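PDB 5ZI1: insecticidal crystal protein Cry7Cal from Bacillus thuringiensis, which acts as an insecticidal crystal toxin active against the locust Locusta migratoria manilensis and, like other delta endotoxins, probably binds a receptor in its insect host. Local coordinates for residues H345-L350 / P374-Y379; S351-Q356 / P420-L425; D410-E415 / Y428-S433. All coordinates share one frame; numbering follows the deposited sequence.

Contact 1: H345-L350 / P374-Y379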
ATOM      1  N   HIS A 345      12.097  26.664  10.707  1.00 54.16           N
ATOM      2  CA  HIS A 345      13.046  25.748  10.095  1.00 51.82           C
ATOM      3  C   HIS A 345      12.458  25.221   8.800  1.00 55.03           C
ATOM      4  O   HIS A 345      11.263  24.923   8.716  1.00 54.12           O
ATOM      5  CB  HIS A 345      13.413  24.585  11.019  1.00 44.47           C
ATOM      6  CG  HIS A 345      14.602  23.804  10.549  1.00 54.00           C
ATOM      7  ND1 HIS A 345      14.520  22.826   9.573  1.00 59.95           N
ATOM      8  CD2 HIS A 345      15.909  23.877  10.905  1.00 53.42           C
ATOM      9  CE1 HIS A 345      15.725  22.317   9.366  1.00 62.22           C
ATOM     10  NE2 HIS A 345      16.586  22.939  10.163  1.00 55.14           N
ATOM     11  N   THR A 346      13.299  25.123   7.785  1.00 57.18           N
ATOM     12  CA  THR A 346      12.885  24.591   6.495  1.00 53.99           C
ATOM     13  C   THR A 346      13.738  23.369   6.199  1.00 54.72           C
ATOM     14  O   THR A 346      14.969  23.460   6.155  1.00 50.65           O
ATOM     15  CB  THR A 346      13.007  25.643   5.392  1.00 51.73           C
ATOM     16  OG1 THR A 346      12.163  26.759   5.702  1.00 53.61           O
ATOM     17  CG2 THR A 346      12.563  25.068   4.056  1.00 54.16           C
ATOM     18  N   PHE A 347      13.085  22.220   6.042  1.00 54.80           N
ATOM     19  CA  PHE A 347      13.745  21.034   5.521  1.00 54.30           C
ATOM     20  C   PHE A 347      13.611  21.040   4.000  1.00 53.45           C
ATOM     21  O   PHE A 347      12.502  21.178   3.476  1.00 56.18           O
ATOM     22  CB  PHE A 347      13.121  19.760   6.086  1.00 50.48           C
ATOM     23  CG  PHE A 347      13.078  19.662   7.606  1.00 46.99           C
ATOM     24  CD1 PHE A 347      12.020  20.190   8.326  1.00 48.65           C
ATOM     25  CD2 PHE A 347      14.041  18.935   8.291  1.00 43.73           C
ATOM     26  CE1 PHE A 347      11.950  20.042   9.723  1.00 46.17           C
ATOM     27  CE2 PHE A 347      13.975  18.773   9.677  1.00 49.64           C
ATOM     28  CZ  PHE A 347      12.923  19.323  10.393  1.00 42.96           C
ATOM     29  N   ASP A 348      14.730  20.890   3.289  1.00 53.98           N
ATOM     30  CA  ASP A 348      14.719  20.793   1.828  1.00 57.30           C
ATOM     31  C   ASP A 348      14.864  19.323   1.462  1.00 55.96           C
ATOM     32  O   ASP A 348      15.940  18.739   1.631  1.00 59.00           O
ATOM     33  CB  ASP A 348      15.830  21.637   1.212  1.00 52.29           C
ATOM     34  CG  ASP A 348      15.704  23.114   1.573  1.00 68.26           C
ATOM     35  OD1 ASP A 348      16.553  23.611   2.367  1.00 69.46           O
ATOM     36  OD2 ASP A 348      14.781  23.785   1.048  1.00 66.05           O
ATOM     37  N   LEU A 349      13.778  18.722   0.978  1.00 52.15           N
ATOM     38  CA  LEU A 349      13.713  17.272   0.831  1.00 55.82           C
ATOM     39  C   LEU A 349      13.661  16.773  -0.613  1.00 55.96           C
ATOM     40  O   LEU A 349      13.745  15.554  -0.818  1.00 53.01           O
ATOM     41  CB  LEU A 349      12.512  16.721   1.600  1.00 51.66           C
ATOM     42  CG  LEU A 349      12.431  17.213   3.042  1.00 51.41           C
ATOM     43  CD1 LEU A 349      11.281  16.521   3.707  1.00 49.49           C
ATOM     44  CD2 LEU A 349      13.725  16.962   3.803  1.00 52.92           C
ATOM     45  N   LEU A 350      13.546  17.655  -1.610  1.00 52.34           N
ATOM     46  CA  LEU A 350      13.707  17.226  -2.999  1.00 59.15           C
ATOM     47  C   LEU A 350      14.945  16.342  -3.128  1.00 61.49           C
ATOM     48  O   LEU A 350      15.994  16.640  -2.553  1.00 68.39           O
ATOM     49  CB  LEU A 350      13.820  18.445  -3.915  1.00 59.07           C
ATOM     50  CG  LEU A 350      14.128  18.161  -5.389  1.00 64.48           C
ATOM     51  CD1 LEU A 350      13.002  17.352  -6.045  1.00 59.17           C
ATOM     52  CD2 LEU A 350      14.423  19.419  -6.195  1.00 63.50           C
ATOM     53  N   PRO A 374       9.208  20.223  20.184  1.00 48.43           N
ATOM     54  CA  PRO A 374      10.358  21.135  20.082  1.00 52.98           C
ATOM     55  C   PRO A 374      11.498  20.579  19.255  1.00 56.95           C
ATOM     56  O   PRO A 374      12.389  21.353  18.871  1.00 52.74           O
ATOM     57  CB  PRO A 374      10.779  21.355  21.547  1.00 47.22           C
ATOM     58  CG  PRO A 374      10.217  20.199  22.305  1.00 50.07           C
ATOM     59  CD  PRO A 374       8.993  19.723  21.562  1.00 48.24           C
ATOM     60  N   LEU A 375      11.479  19.282  18.934  1.00 51.33           N
ATOM     61  CA  LEU A 375      12.555  18.695  18.152  1.00 51.72           C
ATOM     62  C   LEU A 375      11.997  17.674  17.162  1.00 52.76           C
ATOM     63  O   LEU A 375      11.156  16.839  17.522  1.00 49.31           O
ATOM     64  CB  LEU A 375      13.592  18.066  19.082  1.00 50.41           C
ATOM     65  CG  LEU A 375      14.787  17.384  18.414  1.00 58.43           C
ATOM     66  CD1 LEU A 375      15.980  17.447  19.366  1.00 51.56           C
ATOM     67  CD2 LEU A 375      14.531  15.926  18.027  1.00 53.05           C
ATOM     68  N   LEU A 376      12.467  17.763  15.916  1.00 51.90           N
ATOM     69  CA  LEU A 376      12.138  16.828  14.843  1.00 47.37           C
ATOM     70  C   LEU A 376      13.384  16.658  13.986  1.00 45.77           C
ATOM     71  O   LEU A 376      13.892  17.633  13.433  1.00 47.95           O
ATOM     72  CB  LEU A 376      10.972  17.341  13.995  1.00 48.36           C
ATOM     73  CG  LEU A 376      10.464  16.493  12.812  1.00 47.63           C
ATOM     74  CD1 LEU A 376       9.777  15.236  13.306  1.00 41.76           C
ATOM     75  CD2 LEU A 376       9.518  17.307  11.960  1.00 41.46           C
ATOM     76  N   ARG A 377      13.880  15.430  13.888  1.00 51.68           N
ATOM     77  CA  ARG A 377      15.078  15.096  13.125  1.00 50.64           C
ATOM     78  C   ARG A 377      14.703  14.133  12.000  1.00 49.79           C
ATOM     79  O   ARG A 377      14.050  13.112  12.245  1.00 44.56           O
ATOM     80  CB  ARG A 377      16.121  14.475  14.061  1.00 50.70           C
ATOM     81  CG  ARG A 377      17.446  14.080  13.449  1.00 57.17           C
ATOM     82  CD  ARG A 377      18.219  13.206  14.423  1.00 55.98           C
ATOM     83  NE  ARG A 377      18.330  13.856  15.720  1.00 69.19           N
ATOM     84  CZ  ARG A 377      18.241  13.230  16.893  1.00 67.28           C
ATOM     85  NH1 ARG A 377      18.367  13.928  18.011  1.00 66.95           N
ATOM     86  NH2 ARG A 377      18.027  11.920  16.954  1.00 61.22           N
ATOM     87  N   LEU A 378      15.117  14.453  10.777  1.00 47.15           N
ATOM     88  CA  LEU A 378      14.852  13.617   9.615  1.00 49.86           C
ATOM     89  C   LEU A 378      16.123  12.915   9.164  1.00 52.49           C
ATOM     90  O   LEU A 378      17.203  13.518   9.146  1.00 55.13           O
ATOM     91  CB  LEU A 378      14.295  14.430   8.441  1.00 54.52           C
ATOM     92  CG  LEU A 378      13.105  15.375   8.602  1.00 49.42           C
ATOM     93  CD1 LEU A 378      12.487  15.630   7.235  1.00 51.32           C
ATOM     94  CD2 LEU A 378      12.092  14.822   9.559  1.00 48.74           C
ATOM     95  N   TYR A 379      15.983  11.647   8.786  1.00 48.78           N
ATOM     96  CA  TYR A 379      17.061  10.844   8.220  1.00 52.90           C
ATOM     97  C   TYR A 379      16.751  10.564   6.753  1.00 55.32           C
ATOM     98  O   TYR A 379      15.701   9.981   6.436  1.00 52.34           O
ATOM     99  CB  TYR A 379      17.221   9.524   8.968  1.00 55.91           C
ATOM    100  CG  TYR A 379      17.535   9.624  10.442  1.00 57.36           C
ATOM    101  CD1 TYR A 379      16.554   9.996  11.362  1.00 55.64           C
ATOM    102  CD2 TYR A 379      18.794   9.290  10.926  1.00 60.47           C
ATOM    103  CE1 TYR A 379      16.828  10.061  12.720  1.00 56.64           C
ATOM    104  CE2 TYR A 379      19.082   9.354  12.295  1.00 59.23           C
ATOM    105  CZ  TYR A 379      18.096   9.741  13.185  1.00 60.31           C
ATOM    106  OH  TYR A 379      18.369   9.806  14.546  1.00 61.03           O
TER
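The ring of Phe347 overlaps the branch point and one methyl of Leu378, across the gap between strands 343-348 and 369-382. Leu378 CD1 lies 4.3 Å from the ring centroid, 29° off the ring normal, an off-centre CH-pi contact; CG comes in obliquely, 3.7 Å from Phe347 CE2. His345 covers the other face, with its ND1 over the centre of the ring, so the phenyl group is sandwiched between an imidazole of its own strand and a leucine of the facing one. At the far end of the ring, Leu376 O lies at the edge near the ring plane, 3.6 Å from Phe347 CZ, where the polarised C-H bonds probably suit a carbonyl oxygen. Leu376 CD2 adds a looser touch to the same CZ. Leu378 CD1 is also met by both methyls of Leu349, at 3.8 Å from Leu349 CD1, the two leucines crossing at about a right angle. With CG anti to its own carbonyl carbon (chi1 -51°), Leu378 brings CD1 between Phe347 and Leu349.

The two strands belong to different four-stranded antiparallel sheets of the domain that in three-domain Cry toxins forms a beta-prism, and the side chains interlock where those sheets face each other. Ile299 backs Phe347 and Leu349, while Phe392 lies against Leu376. Arg377 starts out away from this interface, and its NH2 donates to Tyr379 OH. No hydrogen bond joins the segments, so the sheets are held together here by buried apolar packing, a cohesion with little directional demand.

Contact 2: S351-Q356 / P420-L425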
ATOM      1  N   SER A 351      14.785  15.212  -3.812  1.00 59.56           N
ATOM      2  CA  SER A 351      15.800  14.207  -4.154  1.00 65.10           C
ATOM      3  C   SER A 351      16.023  13.195  -3.042  1.00 61.41           C
ATOM      4  O   SER A 351      16.781  12.237  -3.261  1.00 62.62           O
ATOM      5  CB  SER A 351      17.202  14.764  -4.477  1.00 68.92           C
ATOM      6  OG  SER A 351      17.733  15.567  -3.424  1.00 76.39           O
ATOM      7  N   LYS A 352      15.469  13.387  -1.852  1.00 56.59           N
ATOM      8  CA  LYS A 352      15.771  12.531  -0.715  1.00 53.88           C
ATOM      9  C   LYS A 352      14.604  11.612  -0.388  1.00 51.58           C
ATOM     10  O   LYS A 352      13.451  12.049  -0.348  1.00 47.12           O
ATOM     11  CB  LYS A 352      16.096  13.366   0.524  1.00 50.95           C
ATOM     12  CG  LYS A 352      17.295  14.286   0.359  1.00 57.73           C
ATOM     13  CD  LYS A 352      17.605  15.004   1.666  1.00 56.40           C
ATOM     14  CE  LYS A 352      18.865  15.866   1.559  1.00 59.19           C
ATOM     15  NZ  LYS A 352      18.512  17.286   1.289  1.00 57.80           N
ATOM     16  N   ASP A 353      14.908  10.349  -0.116  1.00 48.16           N
ATOM     17  CA  ASP A 353      13.993   9.489   0.620  1.00 49.76           C
ATOM     18  C   ASP A 353      14.292   9.687   2.093  1.00 48.10           C
ATOM     19  O   ASP A 353      15.338   9.253   2.577  1.00 48.54           O
ATOM     20  CB  ASP A 353      14.151   8.019   0.250  1.00 48.37           C
ATOM     21  CG  ASP A 353      13.376   7.643  -0.966  1.00 47.95           C
ATOM     22  OD1 ASP A 353      12.615   8.498  -1.498  1.00 43.54           O
ATOM     23  OD2 ASP A 353      13.542   6.479  -1.380  1.00 45.92           O
ATOM     24  N   ILE A 354      13.378  10.342   2.801  1.00 48.93           N
ATOM     25  CA  ILE A 354      13.414  10.355   4.256  1.00 46.58           C
ATOM     26  C   ILE A 354      12.821   9.035   4.728  1.00 48.07           C
ATOM     27  O   ILE A 354      11.612   8.826   4.641  1.00 50.61           O
ATOM     28  CB  ILE A 354      12.640  11.541   4.834  1.00 45.54           C
ATOM     29  CG1 ILE A 354      13.139  12.843   4.204  1.00 48.09           C
ATOM     30  CG2 ILE A 354      12.718  11.514   6.396  1.00 44.88           C
ATOM     31  CD1 ILE A 354      14.642  13.102   4.425  1.00 51.42           C
ATOM     32  N   TYR A 355      13.679   8.146   5.224  1.00 48.69           N
ATOM     33  CA  TYR A 355      13.309   6.816   5.673  1.00 45.91           C
ATOM     34  C   TYR A 355      13.092   6.716   7.180  1.00 49.97           C
ATOM     35  O   TYR A 355      12.701   5.644   7.660  1.00 48.74           O
ATOM     36  CB  TYR A 355      14.394   5.819   5.250  1.00 49.53           C
ATOM     37  CG  TYR A 355      15.768   6.125   5.837  1.00 53.40           C
ATOM     38  CD1 TYR A 355      16.116   5.679   7.110  1.00 52.86           C
ATOM     39  CD2 TYR A 355      16.716   6.861   5.120  1.00 54.59           C
ATOM     40  CE1 TYR A 355      17.355   5.957   7.661  1.00 56.13           C
ATOM     41  CE2 TYR A 355      17.967   7.135   5.663  1.00 56.54           C
ATOM     42  CZ  TYR A 355      18.274   6.681   6.942  1.00 53.08           C
ATOM     43  OH  TYR A 355      19.503   6.929   7.498  1.00 56.16           O
ATOM     44  N   GLN A 356      13.337   7.785   7.940  1.00 51.99           N
ATOM     45  CA  GLN A 356      13.184   7.716   9.390  1.00 50.61           C
ATOM     46  C   GLN A 356      13.054   9.117   9.958  1.00 49.60           C
ATOM     47  O   GLN A 356      13.658  10.061   9.446  1.00 54.53           O
ATOM     48  CB  GLN A 356      14.374   7.005  10.039  1.00 54.19           C
ATOM     49  CG  GLN A 356      14.214   6.789  11.513  1.00 54.40           C
ATOM     50  CD  GLN A 356      15.421   6.133  12.143  1.00 53.88           C
ATOM     51  OE1 GLN A 356      15.323   5.018  12.659  1.00 50.55           O
ATOM     52  NE2 GLN A 356      16.565   6.825  12.121  1.00 52.99           N
ATOM     53  N   PRO A 420      24.090   2.014   2.940  1.00 70.95           N
ATOM     54  CA  PRO A 420      22.702   1.922   2.479  1.00 66.35           C
ATOM     55  C   PRO A 420      22.545   2.368   1.035  1.00 65.93           C
ATOM     56  O   PRO A 420      23.339   3.151   0.511  1.00 68.47           O
ATOM     57  CB  PRO A 420      21.951   2.849   3.437  1.00 67.42           C
ATOM     58  CG  PRO A 420      22.780   2.827   4.691  1.00 66.00           C
ATOM     59  CD  PRO A 420      24.201   2.802   4.180  1.00 69.37           C
ATOM     60  N   ILE A 421      21.495   1.855   0.396  1.00 67.89           N
ATOM     61  CA  ILE A 421      21.238   2.039  -1.030  1.00 63.62           C
ATOM     62  C   ILE A 421      19.854   2.657  -1.197  1.00 62.94           C
ATOM     63  O   ILE A 421      18.849   2.075  -0.768  1.00 65.11           O
ATOM     64  CB  ILE A 421      21.336   0.709  -1.802  1.00 66.91           C
ATOM     65  CG1 ILE A 421      22.655  -0.004  -1.493  1.00 65.77           C
ATOM     66  CG2 ILE A 421      21.156   0.928  -3.307  1.00 63.94           C
ATOM     67  CD1 ILE A 421      22.737  -1.415  -2.035  1.00 64.99           C
ATOM     68  N   TYR A 422      19.810   3.829  -1.827  1.00 58.50           N
ATOM     69  CA  TYR A 422      18.569   4.485  -2.224  1.00 57.83           C
ATOM     70  C   TYR A 422      17.661   3.538  -3.000  1.00 61.27           C
ATOM     71  O   TYR A 422      18.069   2.961  -4.012  1.00 64.11           O
ATOM     72  CB  TYR A 422      18.917   5.699  -3.090  1.00 53.97           C
ATOM     73  CG  TYR A 422      17.769   6.536  -3.601  1.00 53.95           C
ATOM     74  CD1 TYR A 422      17.254   7.574  -2.838  1.00 51.38           C
ATOM     75  CD2 TYR A 422      17.237   6.325  -4.873  1.00 57.10           C
ATOM     76  CE1 TYR A 422      16.218   8.370  -3.317  1.00 54.80           C
ATOM     77  CE2 TYR A 422      16.201   7.119  -5.364  1.00 50.76           C
ATOM     78  CZ  TYR A 422      15.697   8.137  -4.581  1.00 55.46           C
ATOM     79  OH  TYR A 422      14.673   8.927  -5.052  1.00 62.36           O
ATOM     80  N   GLY A 423      16.419   3.395  -2.528  1.00 55.01           N
ATOM     81  CA  GLY A 423      15.421   2.625  -3.232  1.00 56.87           C
ATOM     82  C   GLY A 423      15.322   1.175  -2.825  1.00 54.69           C
ATOM     83  O   GLY A 423      14.393   0.495  -3.259  1.00 60.09           O
ATOM     84  N   ASP A 424      16.227   0.691  -1.981  1.00 58.78           N
ATOM     85  CA  ASP A 424      16.262  -0.712  -1.572  1.00 58.32           C
ATOM     86  C   ASP A 424      15.165  -0.977  -0.540  1.00 55.37           C
ATOM     87  O   ASP A 424      15.298  -0.626   0.637  1.00 55.50           O
ATOM     88  CB  ASP A 424      17.647  -1.048  -1.023  1.00 59.27           C
ATOM     89  CG  ASP A 424      17.811  -2.522  -0.692  1.00 63.95           C
ATOM     90  OD1 ASP A 424      16.906  -3.326  -1.028  1.00 65.53           O
ATOM     91  OD2 ASP A 424      18.855  -2.878  -0.103  1.00 61.68           O
ATOM     92  N   LEU A 425      14.076  -1.626  -0.969  1.00 54.85           N
ATOM     93  CA  LEU A 425      13.023  -2.012  -0.024  1.00 54.47           C
ATOM     94  C   LEU A 425      13.459  -3.087   0.946  1.00 51.22           C
ATOM     95  O   LEU A 425      12.884  -3.180   2.030  1.00 56.64           O
ATOM     96  CB  LEU A 425      11.766  -2.508  -0.727  1.00 55.62           C
ATOM     97  CG  LEU A 425      11.305  -1.504  -1.753  1.00 59.42           C
ATOM     98  CD1 LEU A 425      11.447  -2.089  -3.173  1.00 65.35           C
ATOM     99  CD2 LEU A 425       9.903  -1.032  -1.392  1.00 52.81           C
TER
HETATM  100  O   HOH W   1      13.072  11.097  -3.527  1.00 56.03           O
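Asp353 OD1 is gripped by a salt bridge from Arg431 NE and, more weakly, by water 1, which donates to it over 3.3 Å. The same water lies 3.1 Å from Tyr422 OH and thus links the carboxylate to the phenol indirectly. The other oxygen, OD2, pairs with Tyr428 OH, so both ends of this buried carboxylate have partners and its rotation is probably fixed. Tyr422 crosses the aspartate side chain at about a right angle: its CE1 is 3.8 Å from Asp353 CG, with ring and carboxylate planes 22° apart. The ring gets there because its CG is anti to the backbone N (chi1 -179°), which extends the ring from the loop until its CE1 meets the strand; CE1 also meets the carbonyl of Ser351. Strand 352-365 is an inner strand of one sheet of the beta-prism domain, and farther along it Tyr355 and Gln356 form a classic beta bulge opposite Tyr379. Segment 420-425 is a loop folded as a type II turn from Ile421 to Asp424, closed by Asp424 N to Ile421 O at 3.2 Å. Gly423 takes the left-handed third position of the turn, and its N-H donates to Tyr428 OH, the hydroxyl that also meets Asp353. Asn385 OD1 accepts from Tyr422 N.

Contact 3: D410-E415 / Y428-S433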
ATOM      1  N   ASP A 410       9.943   2.712  14.709  1.00 51.69           N
ATOM      2  CA  ASP A 410       9.302   1.792  15.636  1.00 54.52           C
ATOM      3  C   ASP A 410       7.887   1.420  15.214  1.00 57.80           C
ATOM      4  O   ASP A 410       7.356   0.424  15.713  1.00 63.29           O
ATOM      5  CB  ASP A 410       9.290   2.379  17.039  1.00 58.70           C
ATOM      6  CG  ASP A 410      10.607   2.171  17.745  1.00 68.50           C
ATOM      7  OD1 ASP A 410      11.018   0.996  17.891  1.00 72.17           O
ATOM      8  OD2 ASP A 410      11.253   3.179  18.105  1.00 69.15           O
ATOM      9  N   GLN A 411       7.260   2.203  14.333  1.00 50.17           N
ATOM     10  CA  GLN A 411       6.015   1.808  13.693  1.00 50.11           C
ATOM     11  C   GLN A 411       6.233   1.289  12.280  1.00 54.21           C
ATOM     12  O   GLN A 411       5.505   0.393  11.841  1.00 52.07           O
ATOM     13  CB  GLN A 411       5.033   2.983  13.660  1.00 46.33           C
ATOM     14  CG  GLN A 411       4.530   3.400  15.032  1.00 41.42           C
ATOM     15  CD  GLN A 411       3.973   4.812  15.051  1.00 47.01           C
ATOM     16  OE1 GLN A 411       3.048   5.142  14.304  1.00 44.34           O
ATOM     17  NE2 GLN A 411       4.546   5.667  15.914  1.00 49.38           N
ATOM     18  N   LEU A 412       7.239   1.821  11.578  1.00 50.84           N
ATOM     19  CA  LEU A 412       7.588   1.432  10.215  1.00 44.94           C
ATOM     20  C   LEU A 412       9.060   1.042  10.213  1.00 48.49           C
ATOM     21  O   LEU A 412       9.934   1.871   9.933  1.00 48.44           O
ATOM     22  CB  LEU A 412       7.320   2.564   9.229  1.00 41.98           C
ATOM     23  CG  LEU A 412       5.885   3.050   9.046  1.00 44.84           C
ATOM     24  CD1 LEU A 412       5.908   4.322   8.235  1.00 37.54           C
ATOM     25  CD2 LEU A 412       4.985   1.970   8.381  1.00 41.56           C
ATOM     26  N   PRO A 413       9.369  -0.213  10.513  1.00 50.43           N
ATOM     27  CA  PRO A 413      10.764  -0.589  10.754  1.00 48.11           C
ATOM     28  C   PRO A 413      11.624  -0.540   9.507  1.00 54.02           C
ATOM     29  O   PRO A 413      11.160  -0.682   8.373  1.00 56.58           O
ATOM     30  CB  PRO A 413      10.657  -2.018  11.298  1.00 50.40           C
ATOM     31  CG  PRO A 413       9.332  -2.502  10.820  1.00 54.70           C
ATOM     32  CD  PRO A 413       8.440  -1.304  10.827  1.00 50.57           C
ATOM     33  N   ILE A 414      12.908  -0.297   9.741  1.00 54.60           N
ATOM     34  CA  ILE A 414      13.919  -0.307   8.702  1.00 55.24           C
ATOM     35  C   ILE A 414      14.980  -1.320   9.101  1.00 60.10           C
ATOM     36  O   ILE A 414      14.973  -1.869  10.202  1.00 60.18           O
ATOM     37  CB  ILE A 414      14.544   1.077   8.483  1.00 54.23           C
ATOM     38  CG1 ILE A 414      15.324   1.500   9.738  1.00 56.30           C
ATOM     39  CG2 ILE A 414      13.471   2.082   8.126  1.00 52.36           C
ATOM     40  CD1 ILE A 414      15.866   2.882   9.655  1.00 53.38           C
ATOM     41  N   GLU A 415      15.906  -1.556   8.186  1.00 60.96           N
ATOM     42  CA  GLU A 415      17.021  -2.445   8.458  1.00 62.43           C
ATOM     43  C   GLU A 415      18.112  -2.105   7.459  1.00 62.19           C
ATOM     44  O   GLU A 415      18.236  -2.741   6.404  1.00 62.52           O
ATOM     45  CB  GLU A 415      16.589  -3.908   8.368  1.00 64.11           C
ATOM     46  CG  GLU A 415      17.654  -4.900   8.780  1.00 68.15           C
ATOM     47  CD  GLU A 415      17.174  -6.335   8.643  1.00 81.70           C
ATOM     48  OE1 GLU A 415      16.253  -6.740   9.399  1.00 81.57           O
ATOM     49  OE2 GLU A 415      17.710  -7.054   7.768  1.00 87.27           O
ATOM     50  N   TYR A 428      14.459  -0.327   3.558  1.00 54.80           N
ATOM     51  CA  TYR A 428      13.390   0.507   4.088  1.00 50.43           C
ATOM     52  C   TYR A 428      12.223   0.482   3.113  1.00 53.62           C
ATOM     53  O   TYR A 428      12.421   0.517   1.895  1.00 52.41           O
ATOM     54  CB  TYR A 428      13.854   1.950   4.341  1.00 51.01           C
ATOM     55  CG  TYR A 428      14.244   2.752   3.110  1.00 46.78           C
ATOM     56  CD1 TYR A 428      15.489   2.592   2.510  1.00 46.24           C
ATOM     57  CD2 TYR A 428      13.383   3.697   2.580  1.00 47.07           C
ATOM     58  CE1 TYR A 428      15.852   3.336   1.387  1.00 48.43           C
ATOM     59  CE2 TYR A 428      13.723   4.433   1.464  1.00 51.93           C
ATOM     60  CZ  TYR A 428      14.962   4.258   0.867  1.00 54.37           C
ATOM     61  OH  TYR A 428      15.292   5.009  -0.252  1.00 48.52           O
ATOM     62  N   GLY A 429      11.007   0.409   3.651  1.00 52.08           N
ATOM     63  CA  GLY A 429       9.845   0.206   2.800  1.00 50.09           C
ATOM     64  C   GLY A 429       9.040   1.460   2.551  1.00 46.46           C
ATOM     65  O   GLY A 429       8.174   1.479   1.672  1.00 43.23           O
ATOM     66  N   HIS A 430       9.331   2.527   3.297  1.00 42.46           N
ATOM     67  CA  HIS A 430       8.503   3.720   3.258  1.00 41.82           C
ATOM     68  C   HIS A 430       9.375   4.969   3.282  1.00 45.07           C
ATOM     69  O   HIS A 430      10.512   4.958   3.765  1.00 51.88           O
ATOM     70  CB  HIS A 430       7.495   3.727   4.426  1.00 46.12           C
ATOM     71  CG  HIS A 430       6.396   2.704   4.290  1.00 50.65           C
ATOM     72  ND1 HIS A 430       6.534   1.394   4.711  1.00 50.93           N
ATOM     73  CD2 HIS A 430       5.147   2.800   3.768  1.00 42.90           C
ATOM     74  CE1 HIS A 430       5.417   0.732   4.462  1.00 48.53           C
ATOM     75  NE2 HIS A 430       4.559   1.562   3.889  1.00 49.45           N
ATOM     76  N   ARG A 431       8.816   6.060   2.766  1.00 40.89           N
ATOM     77  CA  ARG A 431       9.476   7.352   2.722  1.00 44.44           C
ATOM     78  C   ARG A 431       8.478   8.401   3.177  1.00 44.77           C
ATOM     79  O   ARG A 431       7.272   8.255   2.962  1.00 41.05           O
ATOM     80  CB  ARG A 431       9.988   7.701   1.298  1.00 46.35           C
ATOM     81  CG  ARG A 431       8.915   8.332   0.421  1.00 42.49           C
ATOM     82  CD  ARG A 431       9.402   8.780  -0.927  1.00 41.53           C
ATOM     83  NE  ARG A 431       9.861   7.675  -1.771  1.00 46.25           N
ATOM     84  CZ  ARG A 431       9.053   6.810  -2.382  1.00 45.26           C
ATOM     85  NH1 ARG A 431       7.733   6.887  -2.216  1.00 38.18           N
ATOM     86  NH2 ARG A 431       9.570   5.853  -3.132  1.00 47.46           N
ATOM     87  N   LEU A 432       8.982   9.451   3.818  1.00 42.96           N
ATOM     88  CA  LEU A 432       8.096  10.490   4.319  1.00 42.50           C
ATOM     89  C   LEU A 432       7.449  11.206   3.151  1.00 42.77           C
ATOM     90  O   LEU A 432       8.101  11.501   2.145  1.00 47.40           O
ATOM     91  CB  LEU A 432       8.858  11.484   5.191  1.00 40.75           C
ATOM     92  CG  LEU A 432       8.103  12.599   5.921  1.00 41.32           C
ATOM     93  CD1 LEU A 432       7.196  12.087   7.033  1.00 37.26           C
ATOM     94  CD2 LEU A 432       9.136  13.559   6.533  1.00 41.27           C
ATOM     95  N   SER A 433       6.151  11.476   3.273  1.00 40.71           N
ATOM     96  CA  SER A 433       5.441  12.141   2.199  1.00 41.07           C
ATOM     97  C   SER A 433       4.594  13.312   2.644  1.00 42.20           C
ATOM     98  O   SER A 433       4.267  14.158   1.802  1.00 46.42           O
ATOM     99  CB  SER A 433       4.556  11.137   1.426  1.00 41.47           C
ATOM    100  OG  SER A 433       3.685  10.400   2.289  1.00 45.04           O
TER
HETATM  101  O   HOH W   2       9.782   1.371   6.543  1.00 58.41           O
HETATM  102  O   HOH W   3      10.422  -1.338   5.713  1.00 61.67           O
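Leu412 and His430 meet by CH-pi contact where the prism domain borders the helical N-terminal domain: His430 begins strand 430-437, an outer strand of a three-stranded sheet, and Leu412 sits in the loop leading toward it. Leu412 CD2 is over one face of the imidazole, 4.2 Å from its centroid and 18° off the normal, shifted toward the ND1-CE1 side of the ring. Ile224 of helix 208-227 packs on both residues, and Ile18 of helix 13-26 touches His430. The imidazole is further held by a hydrogen bond between its NE2 and Arg251 NH2 and by an edge-to-face stack with His454.

Aliphatic packing comes from Ile414, whose CG2 lies 3.8 Å from Tyr428 CB. Its CG1 stands between the backbone N and the carbonyl carbon (chi1 65°), which leaves CG2 as the branch that touches.

The polar links found across the contact run through water; no direct hydrogen bond crosses. Water 3 bridges the Pro413 carbonyl and the Gly429 amide, donating to Pro413 O over 2.8 Å, but its bond from Gly429 N is weak. Water 2 may do the same, although more acceptors compete for its protons; it accepts from Gly429 N over 3.3 Å and lies in the plane of the His430 ring, at its edge.

All three contacts belong to the middle, beta-prism domain and connect its sheets and loops. Contact 1 spans two four-stranded sheets; the second of these also carries segment 351-356 of contact 2, and the backbones of Tyr379 and Tyr355 pair between them. Contacts 2 and 3 have centres about 9 Å apart, whereas contact 1 is about 15 Å from the centre of contact 2 and 16 Å from that of contact 3. Along the chain contacts 1 and 2 interleave, as do 2 and 3, while contact 1 closes before 3 opens. Leu432 links the three: its N bonds Ile354 O and its CD2 packs on Leu378 CD1. From contact 1 to contact 3 the contacts pass from the interior between the sheets to the border with the helical domain.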